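Local structure of dihydroorotase (Agrobacterium tumefaciens, 2OGJ) at residues M297-D303 with R391-A396. The protein catalyses the deacetylation of acetyl-(R)-mandelate in vitro and, less efficiently, of acetyl glycolate, as a zinc-dependent esterase of the amidohydrolase superfamily. Residues are numbered along the deposited sequence.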
HETATM    1  N   MSE A 297      28.330  15.128  12.208  1.00 47.81           N
HETATM    2  CA  MSE A 297      29.632  15.797  12.234  1.00 48.55           C
HETATM    3  C   MSE A 297      29.814  16.799  13.356  1.00 49.45           C
HETATM    4  O   MSE A 297      30.793  16.718  14.093  1.00 50.51           O
HETATM    5  CB  MSE A 297      29.959  16.490  10.894  1.00 50.35           C
HETATM    6  CG  MSE A 297      31.337  17.184  10.913  1.00 49.09           C
HETATM    7 SE   MSE A 297      31.891  17.828   9.354  1.00 59.18          SE
HETATM    8  CE  MSE A 297      30.666  19.060   9.148  1.00 41.92           C
ATOM      9  N   ASN A 298      28.887  17.730  13.523  1.00 50.79           N
ATOM     10  CA  ASN A 298      29.100  18.709  14.569  1.00 54.27           C
ATOM     11  C   ASN A 298      29.042  18.139  15.977  1.00 55.73           C
ATOM     12  O   ASN A 298      29.931  18.399  16.788  1.00 55.91           O
ATOM     13  CB  ASN A 298      28.135  19.895  14.456  1.00 55.46           C
ATOM     14  CG  ASN A 298      28.497  21.033  15.427  1.00 58.37           C
ATOM     15  OD1 ASN A 298      29.462  21.761  15.207  1.00 60.68           O
ATOM     16  ND2 ASN A 298      27.733  21.168  16.510  1.00 58.20           N
ATOM     17  N   PHE A 299      28.024  17.350  16.284  1.00 57.03           N
ATOM     18  CA  PHE A 299      27.962  16.850  17.631  1.00 58.83           C
ATOM     19  C   PHE A 299      28.521  15.475  17.942  1.00 60.68           C
ATOM     20  O   PHE A 299      29.661  15.363  18.391  1.00 65.54           O
ATOM     21  CB  PHE A 299      26.551  16.932  18.214  1.00 57.67           C
ATOM     22  CG  PHE A 299      26.412  16.202  19.525  1.00 55.44           C
ATOM     23  CD1 PHE A 299      27.290  16.458  20.570  1.00 54.92           C
ATOM     24  CD2 PHE A 299      25.445  15.222  19.697  1.00 54.09           C
ATOM     25  CE1 PHE A 299      27.205  15.750  21.759  1.00 54.41           C
ATOM     26  CE2 PHE A 299      25.356  14.511  20.887  1.00 52.83           C
ATOM     27  CZ  PHE A 299      26.239  14.776  21.916  1.00 53.42           C
ATOM     28  N   PRO A 300      27.752  14.407  17.694  1.00 58.31           N
ATOM     29  CA  PRO A 300      28.331  13.099  18.040  1.00 56.55           C
ATOM     30  C   PRO A 300      29.776  12.893  17.552  1.00 55.03           C
ATOM     31  O   PRO A 300      30.744  13.042  18.293  1.00 51.50           O
ATOM     32  CB  PRO A 300      27.355  12.100  17.403  1.00 56.06           C
ATOM     33  CG  PRO A 300      26.130  12.935  17.044  1.00 56.96           C
ATOM     34  CD  PRO A 300      26.696  14.267  16.682  1.00 54.90           C
ATOM     35  N   VAL A 301      29.878  12.547  16.278  1.00 54.92           N
ATOM     36  CA  VAL A 301      31.132  12.272  15.593  1.00 54.17           C
ATOM     37  C   VAL A 301      31.807  13.559  15.185  1.00 54.47           C
ATOM     38  O   VAL A 301      31.201  14.385  14.510  1.00 57.92           O
ATOM     39  CB  VAL A 301      30.860  11.503  14.296  1.00 53.07           C
ATOM     40  CG1 VAL A 301      32.140  10.947  13.724  1.00 52.87           C
ATOM     41  CG2 VAL A 301      29.848  10.440  14.553  1.00 52.47           C
ATOM     42  N   TRP A 302      33.049  13.772  15.569  1.00 51.40           N
ATOM     43  CA  TRP A 302      33.648  15.007  15.097  1.00 48.65           C
ATOM     44  C   TRP A 302      34.432  14.675  13.828  1.00 48.35           C
ATOM     45  O   TRP A 302      34.278  15.316  12.793  1.00 48.63           O
ATOM     46  CB  TRP A 302      34.543  15.619  16.178  1.00 46.68           C
ATOM     47  CG  TRP A 302      33.765  16.092  17.385  1.00 44.82           C
ATOM     48  CD1 TRP A 302      32.570  16.768  17.386  1.00 43.92           C
ATOM     49  CD2 TRP A 302      34.166  15.997  18.754  1.00 43.65           C
ATOM     50  NE1 TRP A 302      32.212  17.105  18.663  1.00 40.86           N
ATOM     51  CE2 TRP A 302      33.171  16.644  19.527  1.00 43.23           C
ATOM     52  CE3 TRP A 302      35.269  15.427  19.407  1.00 44.39           C
ATOM     53  CZ2 TRP A 302      33.250  16.740  20.919  1.00 40.90           C
ATOM     54  CZ3 TRP A 302      35.348  15.524  20.791  1.00 42.83           C
ATOM     55  CH2 TRP A 302      34.340  16.177  21.531  1.00 41.67           C
ATOM     56  N   ASP A 303      35.240  13.628  13.907  1.00 46.52           N
ATOM     57  CA  ASP A 303      36.049  13.219  12.788  1.00 43.96           C
ATOM     58  C   ASP A 303      36.600  11.830  13.061  1.00 42.79           C
ATOM     59  O   ASP A 303      36.426  11.297  14.149  1.00 39.95           O
ATOM     60  CB  ASP A 303      37.181  14.218  12.595  1.00 43.71           C
ATOM     61  CG  ASP A 303      37.875  14.579  13.909  1.00 43.69           C
ATOM     62  OD1 ASP A 303      38.361  15.722  14.005  1.00 44.17           O
ATOM     63  OD2 ASP A 303      37.948  13.738  14.838  1.00 43.99           O
ATOM     64  N   ARG A 391      42.186  18.292  13.758  1.00 46.47           N
ATOM     65  CA  ARG A 391      40.916  17.763  14.234  1.00 45.88           C
ATOM     66  C   ARG A 391      39.844  18.819  14.057  1.00 44.82           C
ATOM     67  O   ARG A 391      40.151  20.010  14.031  1.00 44.06           O
ATOM     68  CB  ARG A 391      41.010  17.351  15.706  1.00 48.02           C
ATOM     69  CG  ARG A 391      41.635  15.983  15.899  1.00 53.42           C
ATOM     70  CD  ARG A 391      41.772  15.589  17.363  1.00 57.22           C
ATOM     71  NE  ARG A 391      40.528  15.795  18.094  1.00 63.13           N
ATOM     72  CZ  ARG A 391      40.298  16.831  18.899  1.00 65.03           C
ATOM     73  NH1 ARG A 391      41.237  17.754  19.081  1.00 64.41           N
ATOM     74  NH2 ARG A 391      39.124  16.948  19.515  1.00 65.73           N
ATOM     75  N   TYR A 392      38.599  18.354  13.919  1.00 45.18           N
ATOM     76  CA  TYR A 392      37.413  19.186  13.737  1.00 44.48           C
ATOM     77  C   TYR A 392      37.079  19.908  15.030  1.00 44.31           C
ATOM     78  O   TYR A 392      37.056  19.318  16.112  1.00 42.77           O
ATOM     79  CB  TYR A 392      36.219  18.315  13.308  1.00 44.33           C
ATOM     80  CG  TYR A 392      34.876  19.022  13.353  1.00 46.21           C
ATOM     81  CD1 TYR A 392      34.459  19.845  12.304  1.00 46.15           C
ATOM     82  CD2 TYR A 392      34.037  18.909  14.478  1.00 46.51           C
ATOM     83  CE1 TYR A 392      33.247  20.543  12.371  1.00 46.96           C
ATOM     84  CE2 TYR A 392      32.820  19.605  14.559  1.00 45.16           C
ATOM     85  CZ  TYR A 392      32.434  20.423  13.506  1.00 47.51           C
ATOM     86  OH  TYR A 392      31.275  21.164  13.606  1.00 46.83           O
ATOM     87  N   ILE A 393      36.827  21.198  14.917  1.00 45.77           N
ATOM     88  CA  ILE A 393      36.486  21.974  16.083  1.00 49.50           C
ATOM     89  C   ILE A 393      34.997  22.248  15.993  1.00 52.48           C
ATOM     90  O   ILE A 393      34.531  22.924  15.066  1.00 52.16           O
ATOM     91  CB  ILE A 393      37.288  23.307  16.134  1.00 49.16           C
ATOM     92  CG1 ILE A 393      38.790  23.012  16.027  1.00 46.17           C
ATOM     93  CG2 ILE A 393      36.988  24.049  17.444  1.00 46.94           C
ATOM     94  CD1 ILE A 393      39.282  22.076  17.097  1.00 44.08           C
ATOM     95  N   PRO A 394      34.225  21.706  16.948  1.00 55.61           N
ATOM     96  CA  PRO A 394      32.775  21.892  16.967  1.00 58.61           C
ATOM     97  C   PRO A 394      32.343  23.342  17.055  1.00 61.23           C
ATOM     98  O   PRO A 394      32.532  23.996  18.077  1.00 61.05           O
ATOM     99  CB  PRO A 394      32.327  21.054  18.168  1.00 57.19           C
ATOM    100  CG  PRO A 394      33.522  21.061  19.059  1.00 57.10           C
ATOM    101  CD  PRO A 394      34.668  20.898  18.098  1.00 56.58           C
ATOM    102  N   ARG A 395      31.794  23.844  15.953  1.00 65.99           N
ATOM    103  CA  ARG A 395      31.291  25.210  15.888  1.00 70.06           C
ATOM    104  C   ARG A 395      29.903  25.199  16.491  1.00 72.82           C
ATOM    105  O   ARG A 395      28.921  25.540  15.826  1.00 74.30           O
ATOM    106  CB  ARG A 395      31.214  25.693  14.443  1.00 71.43           C
ATOM    107  CG  ARG A 395      32.563  25.978  13.846  1.00 73.89           C
ATOM    108  CD  ARG A 395      32.492  26.275  12.367  1.00 74.31           C
ATOM    109  NE  ARG A 395      33.823  26.201  11.773  1.00 75.99           N
ATOM    110  CZ  ARG A 395      34.658  25.179  11.960  1.00 77.99           C
ATOM    111  NH1 ARG A 395      34.292  24.155  12.729  1.00 77.05           N
ATOM    112  NH2 ARG A 395      35.857  25.172  11.384  1.00 78.43           N
ATOM    113  N   ALA A 396      29.837  24.786  17.752  1.00 75.62           N
ATOM    114  CA  ALA A 396      28.585  24.709  18.491  1.00 78.58           C
ATOM    115  C   ALA A 396      28.878  24.162  19.882  1.00 79.96           C
ATOM    116  O   ALA A 396      28.419  24.784  20.867  1.00 81.67           O
ATOM    117  CB  ALA A 396      27.594  23.799  17.766  1.00 79.21           C
TER
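Tyr392 is held at both ends by the loop it packs on, and one of its two bonds is very short. Its hydroxyl OH donates to Asn298 OD1 at 2.5 Å. Its backbone N donates to Asp303 OD1 at 2.6 Å, with an almost straight N-H...O angle of 176°. Between these bonds the phenol ring lies against the 297-303 loop. Selenomethionine Met297 covers one ring face: its CG makes a CH-pi contact 4.3 Å from the Tyr392 ring centroid. Its SE, 4.8 Å from the same centroid, adds an oblique Met-aromatic contact. Trp302 CB packs 3.7 Å from Tyr392 CD2. The five-membered ring of Trp302 is tilted 30° to the phenol ring but slid aside, so the two barely overlap. Pro394 extends the apolar patch, its CB 4.4 Å from Trp302 CD1. Leu359 and Ala361 of strand 348-362 also touch the Trp302 side chain.

Asp303 has a second task. It is the N-cap residue of helix 304-313, and its OD2 is hydrogen-bonded to Thr306 OG1. One carboxylate thus serves both the helix start and the C-terminal tail. The Met297 side chain is about 12 Å from a bound zinc ion and about 10 Å from the side chains of His79 and Asp291, so the contact lies near the metal site but does not form part of it. It joins the end of the modelled chain to a loop leading into a helix of the amidohydrolase TIM barrel.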